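Glutathione S-transferase 1 (Ascaris suum, PDB 4Q5F) catalyses the conjugation of reduced glutathione to a wide range of hydrophobic electrophiles and can also act as a glutathione peroxidase. Local coordinates at residues T93-E96 against E97-D101; S102-D105 against Q106-F110; P116-R119 against V120-F124; A177-E180 against S181-P184. All blocks are in the same frame, centred on the assembly; numbering follows the deposited sequence.

Interaction 1 of 4, residues T93-E96 against E97-D101; sequences TPME and EAQVD
The contact between 93-96 and 97-101 is an N-capped first turn of helix 94-114, the long helix that opens the all-helical C-terminal part of this sigma-class transferase. Thr93 occupies the N-cap: its OG1 accepts from Glu96 N at 3.2 Å, and its carbonyl takes the first i to i+4 bond, Glu97 N to Thr93 O at 2.9 Å. The ladder continues from Gln99 N to Met95 O (2.9 Å) and from Val100 N to Glu96 O (2.8 Å), with a weaker, longer step between Ala98 N and Pro94 O. Among side chains, Met95 and Gln99 meet one turn apart. Met95 leaves with CG anti to its backbone N (chi1 177°) and then folds at chi2 and chi3, bringing SD within 3.8 Å of Gln99 NE2 and 4.4 Å of Ala98 CB. That amide nitrogen is hydrogen-bonded to Val72 O of the second subunit, while Glu97 forms a salt bridge with Arg85 of the second subunit. One flank of the turn thus belongs to the dimer interface, against strand 71-74 of the partner; within its own chain, Val100 packs on helix 167-182 and Gln99 on helix 129-155.

Interaction 2 of 4, residues S102-D105 against Q106-F110; sequences SIFD and QFKDF. With GSH (glutathione), chain C.
Asp105 and Asp109, one turn apart on helix 94-114, share a water, and Asp109 OD2 accepts a short hydrogen bond of 2.5 Å from glutathione N1, the amino group of the gamma-glutamyl end. Gln75, Ser76 and other pocket residues of the second subunit hold the same ligand, so Asp109 completes a site built mainly by the partner chain, as in other dimeric glutathione transferases. The water donates to both residues, at 2.5 Å to Asp109 OD1 and 2.7 Å to Asp105 O. That carbonyl also accepts from Asp109 N at 2.9 Å, so one oxygen receives both the helix N-H and the water, and the bridge probably helps to fix the carboxylate relative to the helix. Asp105 and Lys108 run side by side, pointing the same way, but Asp105 OD1 and Lys108 NZ stay 4.4 Å apart, beyond a salt bridge; Lys108 also has a long, weak ion pair with Asp105 of the second subunit.

Farther round the helix the contact turns apolar. Phe104 and Phe107 cross with ring planes 38° apart, Phe104 CE1 coming to 3.5 Å from Phe107 CD2. Phe104 CG lies anti to the backbone N (chi1 -175°), which sends the ring outward from the helix, its far end slanting toward the next turn, so that Phe104 CE2 also touches Lys108 CD at 3.6 Å. These two rings pack on helix 167-182, Ile103 and Gln106 lean on helix 129-155, and Lys108 reaches Ala77 of helix 76-86.

Interaction 3 of 4, residues P116-R119 against V120-F124; sequences PCFR and VLAGF. With GSH (glutathione), chain F.
Phe118 presents one ring face to Ala122 across a single turn of the short helix 118-122, a CH-pi contact in the C-terminal helical part of the transferase. Ala122 CB sits 4.2 Å from the centroid of the Phe118 ring, 21° off the normal and displaced toward the rim. The ring reaches there because CG is anti to the backbone N (chi1 160°), and its CZ goes on to meet the edge of the Phe124 ring, near that ring's plane. Phe118 also meets Tyr218 edge-to-face. On the solvent side, Arg119 and Phe124 cross at about a right angle. Phe124 CB lies over one face of the guanidinium, 3.8 Å from Arg119 NH1, and the two flat groups are 25° apart in plane; a salt bridge to Glu125 takes up NH2. After Ala122 the chain leaves the helix at Gly123, which has positive phi, and Gly123 N and Phe124 N both make weak bonds to Arg119 O. By contrast, Ala122 N to Phe118 O is short at 2.7 Å. At the opposite end, Cys117 occupies the N-cap position, its side chain packed against helix 129-155 and modified by glutathione: Cys117 SG is joined to the ligand's SG2 by a 2.0 Å disulfide.

Interaction 4 of 4, residues A177-E180 against S181-P184; sequences ASWE and SLIP
Trp179 meets Leu182 and Ile183 where helix 167-182 runs out, and its indole explains most of the contact. From CB the side chain starts away from the residues that follow, but chi1 of -87° and chi2 of 104° swing the six-membered ring back beneath the last turn. At the ring junction CD2 first comes near Leu182 CD1. Trp179 CE3 is the most heavily used atom, touched by Leu182 CD1 and by Ile183 CD1, each at 3.6 Å. Next along the rim, Trp179 CZ3 lies 3.7 Å from Leu182 CD1 and 4.0 Å from Ile183 CD1. The two methyls approach differently: Leu182 CD1 stands over one face, 3.9 Å from the centroid of the Trp179 six-membered ring and 26° off its normal, a CH-pi contact, whereas Ile183 CD1 comes in obliquely. At the tip, CH2 packs on Phe118 of the short helix 118-122, and the indole as a whole also rests on Met111 and Leu114 of helix 94-114.

Beside the ring the backbone changes to i to i+3 bonds. Ser181 N bonds to Ser178 O at 2.9 Å and Leu182 N to Trp179 O at 3.1 Å, in both cases with the donor well above the carbonyl plane; a weak bond from Ile183 N shares Trp179 O. Ser178 turns its hydroxyl to Asp174 O and Arg24. The packing of Trp179, Leu182 and Ile183 is therefore dispersive, with aliphatic methyls held against aromatic carbon, while the hydrogen bonds across the contact join backbone atoms of a chain that is leaving regular helical geometry.

Overall arrangement
Interactions 1 and 2 are consecutive pieces of helix 94-114, their centres 14 Å apart, and both touch the second subunit; interactions 3 and 4 lie toward the other end of the helical part, without contact to the partner chain. Interaction 2 is the buried one, combining a glutathione-binding carboxylate with an aromatic flank, whereas the other three are partly buried. Interaction 1 starts a helix, with Glu97 and Gln99 bonded to the second subunit, while interaction 3 spans a short helix and interaction 4 ends a long one, both with aromatic-aliphatic packing. These last two join directly, Phe118 CE1 lying 3.6 Å from Leu182 CD1, and so tie helix 118-122 to helix 167-182.

Interaction 1 of 4, residues T93-E96 against E97-D101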
loop_
_atom_site.group_PDB
_atom_site.type_symbol
_atom_site.label_atom_id
_atom_site.label_comp_id
_atom_site.label_asym_id
_atom_site.label_seq_id
_atom_site.Cartn_x
_atom_site.Cartn_y
_atom_site.Cartn_z
ATOM N N THR B 93 -4.033 16.437 -11.284
ATOM C CA THR B 93 -5.294 16.672 -10.575
ATOM C C THR B 93 -5.457 15.709 -9.399
ATOM O O THR B 93 -4.756 14.702 -9.319
ATOM C CB THR B 93 -6.514 16.515 -11.506
ATOM O OG1 THR B 93 -6.536 15.194 -12.062
ATOM C CG2 THR B 93 -6.476 17.542 -12.628
ATOM N N PRO B 94 -6.379 16.024 -8.473
ATOM C CA PRO B 94 -6.654 15.138 -7.334
ATOM C C PRO B 94 -7.076 13.728 -7.742
ATOM O O PRO B 94 -6.714 12.769 -7.060
ATOM C CB PRO B 94 -7.802 15.847 -6.615
ATOM C CG PRO B 94 -7.597 17.278 -6.927
ATOM C CD PRO B 94 -7.099 17.304 -8.345
ATOM N N MET B 95 -7.831 13.603 -8.830
ATOM C CA MET B 95 -8.260 12.290 -9.297
ATOM C C MET B 95 -7.095 11.567 -9.967
ATOM O O MET B 95 -6.980 10.348 -9.874
ATOM C CB MET B 95 -9.443 12.404 -10.264
ATOM C CG MET B 95 -9.896 11.074 -10.859
ATOM S SD MET B 95 -10.254 9.814 -9.618
ATOM C CE MET B 95 -11.616 10.576 -8.748
ATOM N N GLU B 96 -6.229 12.324 -10.633
ATOM C CA GLU B 96 -5.056 11.740 -11.274
ATOM C C GLU B 96 -4.103 11.173 -10.233
ATOM O O GLU B 96 -3.584 10.069 -10.400
ATOM C CB GLU B 96 -4.329 12.773 -12.139
ATOM C CG GLU B 96 -4.841 12.859 -13.570
ATOM C CD GLU B 96 -3.904 13.625 -14.485
ATOM O OE1 GLU B 96 -2.942 14.242 -13.982
ATOM O OE2 GLU B 96 -4.127 13.607 -15.713
ATOM N N GLU B 97 -3.872 11.932 -9.164
ATOM C CA GLU B 97 -3.032 11.472 -8.064
ATOM C C GLU B 97 -3.555 10.154 -7.510
ATOM O O GLU B 97 -2.780 9.272 -7.139
ATOM C CB GLU B 97 -2.981 12.511 -6.943
ATOM C CG GLU B 97 -2.216 13.780 -7.284
ATOM C CD GLU B 97 -1.641 14.462 -6.052
ATOM O OE1 GLU B 97 -0.965 13.779 -5.252
ATOM O OE2 GLU B 97 -1.871 15.677 -5.877
ATOM N N ALA B 98 -4.876 10.030 -7.454
ATOM C CA ALA B 98 -5.507 8.814 -6.964
ATOM C C ALA B 98 -5.296 7.667 -7.946
ATOM O O ALA B 98 -5.027 6.538 -7.540
ATOM C CB ALA B 98 -6.987 9.050 -6.729
ATOM N N GLN B 99 -5.416 7.962 -9.237
ATOM C CA GLN B 99 -5.203 6.955 -10.270
ATOM C C GLN B 99 -3.759 6.461 -10.239
ATOM O O GLN B 99 -3.494 5.285 -10.492
ATOM C CB GLN B 99 -5.537 7.514 -11.655
ATOM C CG GLN B 99 -7.017 7.805 -11.873
ATOM C CD GLN B 99 -7.882 6.558 -11.818
ATOM O OE1 GLN B 99 -7.412 5.445 -12.056
ATOM N NE2 GLN B 99 -9.157 6.742 -11.498
ATOM N N VAL B 100 -2.829 7.362 -9.928
ATOM C CA VAL B 100 -1.430 6.986 -9.761
ATOM C C VAL B 100 -1.309 6.037 -8.571
ATOM O O VAL B 100 -0.666 4.995 -8.667
ATOM C CB VAL B 100 -0.520 8.228 -9.553
ATOM C CG1 VAL B 100 0.919 7.815 -9.179
ATOM C CG2 VAL B 100 -0.543 9.114 -10.800
ATOM N N ASP B 101 -1.936 6.398 -7.455
ATOM C CA ASP B 101 -1.947 5.540 -6.276
ATOM C C ASP B 101 -2.557 4.185 -6.610
ATOM O O ASP B 101 -2.087 3.146 -6.143
ATOM C CB ASP B 101 -2.753 6.184 -5.145
ATOM C CG ASP B 101 -2.062 7.387 -4.540
ATOM O OD1 ASP B 101 -0.880 7.631 -4.866
ATOM O OD2 ASP B 101 -2.702 8.081 -3.723
#

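Interaction 2 of 4, residues S102-D105 against Q106-F110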
loop_
_atom_site.group_PDB
_atom_site.type_symbol
_atom_site.label_atom_id
_atom_site.label_comp_id
_atom_site.label_asym_id
_atom_site.label_seq_id
_atom_site.Cartn_x
_atom_site.Cartn_y
_atom_site.Cartn_z
ATOM N N SER B 102 -3.607 4.208 -7.425
ATOM C CA SER B 102 -4.368 3.007 -7.733
ATOM C C SER B 102 -3.521 1.984 -8.481
ATOM O O SER B 102 -3.473 0.815 -8.104
ATOM C CB SER B 102 -5.605 3.361 -8.559
ATOM O OG SER B 102 -6.475 2.248 -8.677
ATOM N N ILE B 103 -2.845 2.421 -9.538
ATOM C CA ILE B 103 -2.070 1.494 -10.352
ATOM C C ILE B 103 -0.867 0.946 -9.586
ATOM O O ILE B 103 -0.464 -0.197 -9.795
ATOM C CB ILE B 103 -1.603 2.140 -11.681
ATOM C CG1 ILE B 103 -0.898 1.108 -12.572
ATOM C CG2 ILE B 103 -0.687 3.325 -11.419
ATOM C CD1 ILE B 103 -1.776 -0.059 -12.996
ATOM N N PHE B 104 -0.298 1.752 -8.695
ATOM C CA PHE B 104 0.847 1.296 -7.917
ATOM C C PHE B 104 0.427 0.278 -6.860
ATOM O O PHE B 104 1.176 -0.649 -6.558
ATOM C CB PHE B 104 1.586 2.460 -7.255
ATOM C CG PHE B 104 2.844 2.039 -6.552
ATOM C CD1 PHE B 104 3.982 1.729 -7.277
ATOM C CD2 PHE B 104 2.887 1.937 -5.171
ATOM C CE1 PHE B 104 5.142 1.331 -6.639
ATOM C CE2 PHE B 104 4.046 1.541 -4.528
ATOM C CZ PHE B 104 5.173 1.238 -5.262
ATOM N N ASP B 105 -0.768 0.452 -6.303
ATOM C CA ASP B 105 -1.305 -0.510 -5.346
ATOM C C ASP B 105 -1.535 -1.864 -6.014
ATOM O O ASP B 105 -1.353 -2.911 -5.393
ATOM C CB ASP B 105 -2.617 -0.007 -4.738
ATOM C CG ASP B 105 -2.403 0.957 -3.581
ATOM O OD1 ASP B 105 -1.241 1.174 -3.176
ATOM O OD2 ASP B 105 -3.408 1.490 -3.067
ATOM N N GLN B 106 -1.946 -1.843 -7.277
ATOM C CA GLN B 106 -2.143 -3.082 -8.020
ATOM C C GLN B 106 -0.790 -3.728 -8.292
ATOM O O GLN B 106 -0.645 -4.950 -8.219
ATOM C CB GLN B 106 -2.881 -2.829 -9.337
ATOM C CG GLN B 106 -3.190 -4.099 -10.122
ATOM C CD GLN B 106 -4.075 -5.062 -9.351
ATOM O OE1 GLN B 106 -4.871 -4.653 -8.508
ATOM N NE2 GLN B 106 -3.936 -6.353 -9.636
ATOM N N PHE B 107 0.196 -2.898 -8.614
ATOM C CA PHE B 107 1.565 -3.369 -8.774
ATOM C C PHE B 107 2.065 -3.962 -7.461
ATOM O O PHE B 107 2.789 -4.957 -7.453
ATOM C CB PHE B 107 2.474 -2.224 -9.219
ATOM C CG PHE B 107 3.930 -2.468 -8.949
ATOM C CD1 PHE B 107 4.676 -3.288 -9.779
ATOM C CD2 PHE B 107 4.555 -1.875 -7.864
ATOM C CE1 PHE B 107 6.017 -3.514 -9.530
ATOM C CE2 PHE B 107 5.895 -2.097 -7.610
ATOM C CZ PHE B 107 6.627 -2.918 -8.444
ATOM N N LYS B 108 1.668 -3.346 -6.353
ATOM C CA LYS B 108 2.025 -3.843 -5.030
ATOM C C LYS B 108 1.416 -5.220 -4.766
ATOM O O LYS B 108 2.073 -6.087 -4.191
ATOM C CB LYS B 108 1.586 -2.853 -3.949
ATOM C CG LYS B 108 2.680 -1.883 -3.508
ATOM C CD LYS B 108 2.119 -0.777 -2.619
ATOM C CE LYS B 108 2.668 -0.847 -1.203
ATOM N NZ LYS B 108 1.998 0.144 -0.310
ATOM N N ASP B 109 0.167 -5.420 -5.184
ATOM C CA ASP B 109 -0.484 -6.721 -5.045
ATOM C C ASP B 109 0.283 -7.778 -5.830
ATOM O O ASP B 109 0.499 -8.890 -5.352
ATOM C CB ASP B 109 -1.930 -6.675 -5.548
ATOM C CG ASP B 109 -2.868 -5.962 -4.590
ATOM O OD1 ASP B 109 -2.482 -5.736 -3.423
ATOM O OD2 ASP B 109 -4.000 -5.639 -5.007
ATOM N N PHE B 110 0.681 -7.421 -7.046
ATOM C CA PHE B 110 1.472 -8.301 -7.895
ATOM C C PHE B 110 2.779 -8.677 -7.198
ATOM O O PHE B 110 3.139 -9.851 -7.124
ATOM C CB PHE B 110 1.770 -7.604 -9.224
ATOM C CG PHE B 110 2.535 -8.448 -10.207
ATOM C CD1 PHE B 110 2.464 -9.831 -10.174
ATOM C CD2 PHE B 110 3.331 -7.849 -11.168
ATOM C CE1 PHE B 110 3.170 -10.595 -11.082
ATOM C CE2 PHE B 110 4.038 -8.609 -12.076
ATOM C CZ PHE B 110 3.957 -9.983 -12.033
HETATM N N1 GSH C . -5.698 -4.664 -3.380
HETATM C CA1 GSH C . -7.109 -4.603 -3.512
HETATM C C1 GSH C . -7.637 -3.443 -2.700
HETATM O O11 GSH C . -8.680 -2.842 -3.061
HETATM O O12 GSH C . -7.033 -3.076 -1.661
HETATM C CB1 GSH C . -7.709 -5.909 -3.018
HETATM C CG1 GSH C . -9.196 -5.967 -3.387
HETATM C CD1 GSH C . -9.752 -7.379 -3.153
HETATM O OE1 GSH C . -9.011 -8.275 -2.812
HETATM N N2 GSH C . -11.157 -7.624 -3.351
HETATM C CA2 GSH C . -11.730 -8.920 -3.161
HETATM C C2 GSH C . -12.503 -9.276 -4.422
HETATM O O2 GSH C . -12.807 -8.391 -5.208
HETATM C CB2 GSH C . -12.675 -8.911 -1.990
HETATM S SG2 GSH C . -11.831 -8.372 -0.535
HETATM N N3 GSH C . -12.886 -10.645 -4.691
HETATM C CA3 GSH C . -13.614 -10.968 -5.893
HETATM C C3 GSH C . -12.638 -11.198 -7.049
HETATM O O31 GSH C . -11.435 -10.842 -6.943
HETATM O O32 GSH C . -13.041 -11.744 -8.106
HETATM O O HOH W 1 -2.259 -3.299 -2.918
#

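Interaction 3 of 4, residues P116-R119 against V120-F124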
loop_
_atom_site.group_PDB
_atom_site.type_symbol
_atom_site.label_atom_id
_atom_site.label_comp_id
_atom_site.label_asym_id
_atom_site.label_seq_id
_atom_site.Cartn_x
_atom_site.Cartn_y
_atom_site.Cartn_z
ATOM N N PRO B 116 7.910 -12.912 -1.848
ATOM C CA PRO B 116 8.130 -13.992 -0.874
ATOM C C PRO B 116 8.878 -15.198 -1.448
ATOM O O PRO B 116 9.376 -16.025 -0.683
ATOM C CB PRO B 116 6.708 -14.401 -0.479
ATOM C CG PRO B 116 5.874 -13.209 -0.753
ATOM C CD PRO B 116 6.486 -12.547 -1.949
ATOM N N CYS B 117 8.945 -15.289 -2.775
ATOM C CA CYS B 117 9.634 -16.383 -3.458
ATOM C C CYS B 117 10.911 -15.907 -4.139
ATOM O O CYS B 117 11.517 -16.641 -4.921
ATOM C CB CYS B 117 8.728 -17.000 -4.519
ATOM S SG CYS B 117 7.173 -17.675 -3.904
ATOM N N PHE B 118 11.313 -14.677 -3.846
ATOM C CA PHE B 118 12.455 -14.064 -4.513
ATOM C C PHE B 118 13.761 -14.816 -4.264
ATOM O O PHE B 118 14.542 -15.048 -5.189
ATOM C CB PHE B 118 12.621 -12.616 -4.050
ATOM C CG PHE B 118 13.995 -12.068 -4.288
ATOM C CD1 PHE B 118 14.381 -11.659 -5.552
ATOM C CD2 PHE B 118 14.906 -11.972 -3.250
ATOM C CE1 PHE B 118 15.648 -11.162 -5.775
ATOM C CE2 PHE B 118 16.172 -11.477 -3.469
ATOM C CZ PHE B 118 16.541 -11.072 -4.732
ATOM N N ARG B 119 13.997 -15.186 -3.011
ATOM C CA ARG B 119 15.283 -15.750 -2.615
ATOM C C ARG B 119 15.496 -17.164 -3.145
ATOM O O ARG B 119 16.611 -17.528 -3.519
ATOM C CB ARG B 119 15.427 -15.718 -1.094
ATOM C CG ARG B 119 15.612 -14.314 -0.542
ATOM C CD ARG B 119 15.522 -14.276 0.973
ATOM N NE ARG B 119 16.497 -15.157 1.610
ATOM C CZ ARG B 119 17.801 -14.912 1.671
ATOM N NH1 ARG B 119 18.304 -13.816 1.119
ATOM N NH2 ARG B 119 18.610 -15.771 2.277
ATOM N N VAL B 120 14.434 -17.962 -3.175
ATOM C CA VAL B 120 14.506 -19.285 -3.782
ATOM C C VAL B 120 14.816 -19.125 -5.268
ATOM O O VAL B 120 15.566 -19.912 -5.845
ATOM C CB VAL B 120 13.187 -20.072 -3.588
ATOM C CG1 VAL B 120 13.204 -21.396 -4.353
ATOM C CG2 VAL B 120 12.936 -20.327 -2.109
ATOM N N LEU B 121 14.252 -18.088 -5.877
ATOM C CA LEU B 121 14.460 -17.833 -7.298
ATOM C C LEU B 121 15.835 -17.234 -7.568
ATOM O O LEU B 121 16.433 -17.497 -8.610
ATOM C CB LEU B 121 13.364 -16.913 -7.839
ATOM C CG LEU B 121 11.988 -17.558 -8.012
ATOM C CD1 LEU B 121 10.957 -16.510 -8.398
ATOM C CD2 LEU B 121 12.028 -18.672 -9.052
ATOM N N ALA B 122 16.335 -16.432 -6.633
ATOM C CA ALA B 122 17.673 -15.867 -6.759
ATOM C C ALA B 122 18.728 -16.916 -6.413
ATOM O O ALA B 122 19.905 -16.755 -6.737
ATOM C CB ALA B 122 17.821 -14.652 -5.866
ATOM N N GLY B 123 18.297 -17.987 -5.751
ATOM C CA GLY B 123 19.183 -19.081 -5.393
ATOM C C GLY B 123 19.749 -18.960 -3.991
ATOM O O GLY B 123 20.524 -19.810 -3.555
ATOM N N PHE B 124 19.361 -17.906 -3.279
ATOM C CA PHE B 124 19.873 -17.655 -1.936
ATOM C C PHE B 124 19.256 -18.597 -0.906
ATOM O O PHE B 124 19.812 -18.795 0.174
ATOM C CB PHE B 124 19.605 -16.203 -1.535
ATOM C CG PHE B 124 20.251 -15.193 -2.442
ATOM C CD1 PHE B 124 21.571 -15.340 -2.837
ATOM C CD2 PHE B 124 19.537 -14.102 -2.906
ATOM C CE1 PHE B 124 22.167 -14.416 -3.674
ATOM C CE2 PHE B 124 20.128 -13.176 -3.743
ATOM C CZ PHE B 124 21.444 -13.334 -4.128
HETATM C CB2 GSH F . 7.573 -18.405 -1.025
HETATM S SG2 GSH F . 7.742 -19.145 -2.622
#

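Interaction 4 of 4, residues A177-E180 against S181-P184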
loop_
_atom_site.group_PDB
_atom_site.type_symbol
_atom_site.label_atom_id
_atom_site.label_comp_id
_atom_site.label_asym_id
_atom_site.label_seq_id
_atom_site.Cartn_x
_atom_site.Cartn_y
_atom_site.Cartn_z
ATOM N N ALA B 177 11.729 -4.375 -14.627
ATOM C CA ALA B 177 12.983 -4.566 -15.347
ATOM C C ALA B 177 13.894 -5.531 -14.599
ATOM O O ALA B 177 14.519 -6.402 -15.202
ATOM C CB ALA B 177 13.680 -3.231 -15.545
ATOM N N SER B 178 13.960 -5.375 -13.282
ATOM C CA SER B 178 14.802 -6.226 -12.450
ATOM C C SER B 178 14.269 -7.656 -12.404
ATOM O O SER B 178 15.036 -8.613 -12.485
ATOM C CB SER B 178 14.895 -5.662 -11.031
ATOM O OG SER B 178 15.488 -4.376 -11.036
ATOM N N TRP B 179 12.954 -7.794 -12.274
ATOM C CA TRP B 179 12.328 -9.111 -12.229
ATOM C C TRP B 179 12.504 -9.859 -13.542
ATOM O O TRP B 179 12.470 -11.089 -13.574
ATOM C CB TRP B 179 10.841 -8.989 -11.892
ATOM C CG TRP B 179 10.586 -8.959 -10.426
ATOM C CD1 TRP B 179 10.272 -7.871 -9.668
ATOM C CD2 TRP B 179 10.642 -10.073 -9.528
ATOM N NE1 TRP B 179 10.122 -8.239 -8.354
ATOM C CE2 TRP B 179 10.343 -9.586 -8.242
ATOM C CE3 TRP B 179 10.911 -11.435 -9.690
ATOM C CZ2 TRP B 179 10.307 -10.413 -7.120
ATOM C CZ3 TRP B 179 10.875 -12.254 -8.577
ATOM C CH2 TRP B 179 10.576 -11.742 -7.308
ATOM N N GLU B 180 12.693 -9.111 -14.623
ATOM C CA GLU B 180 12.936 -9.706 -15.930
ATOM C C GLU B 180 14.237 -10.506 -15.913
ATOM O O GLU B 180 14.445 -11.391 -16.743
ATOM C CB GLU B 180 13.007 -8.616 -17.002
ATOM C CG GLU B 180 12.830 -9.128 -18.422
ATOM C CD GLU B 180 12.955 -8.030 -19.462
ATOM O OE1 GLU B 180 12.904 -6.841 -19.087
ATOM O OE2 GLU B 180 13.107 -8.361 -20.657
ATOM N N SER B 181 15.103 -10.194 -14.952
ATOM C CA SER B 181 16.399 -10.852 -14.828
ATOM C C SER B 181 16.312 -12.145 -14.019
ATOM O O SER B 181 17.149 -13.034 -14.168
ATOM C CB SER B 181 17.404 -9.902 -14.174
ATOM O OG SER B 181 17.382 -8.629 -14.798
ATOM N N LEU B 182 15.297 -12.245 -13.164
ATOM C CA LEU B 182 15.102 -13.426 -12.325
ATOM C C LEU B 182 14.239 -14.470 -13.020
ATOM O O LEU B 182 14.306 -15.658 -12.704
ATOM C CB LEU B 182 14.423 -13.034 -11.013
ATOM C CG LEU B 182 15.285 -12.379 -9.939
ATOM C CD1 LEU B 182 14.444 -11.411 -9.129
ATOM C CD2 LEU B 182 15.902 -13.438 -9.037
ATOM N N ILE B 183 13.425 -14.010 -13.964
ATOM C CA ILE B 183 12.411 -14.841 -14.598
ATOM C C ILE B 183 12.515 -14.690 -16.112
ATOM O O ILE B 183 12.207 -13.629 -16.650
ATOM C CB ILE B 183 11.006 -14.427 -14.113
ATOM C CG1 ILE B 183 10.843 -14.785 -12.635
ATOM C CG2 ILE B 183 9.913 -15.109 -14.929
ATOM C CD1 ILE B 183 9.746 -14.024 -11.930
ATOM N N PRO B 184 12.967 -15.745 -16.810
ATOM C CA PRO B 184 13.078 -15.610 -18.266
ATOM C C PRO B 184 11.711 -15.480 -18.929
ATOM O O PRO B 184 10.772 -16.178 -18.543
ATOM C CB PRO B 184 13.759 -16.915 -18.698
ATOM C CG PRO B 184 14.356 -17.485 -17.453
ATOM C CD PRO B 184 13.456 -17.055 -16.344
#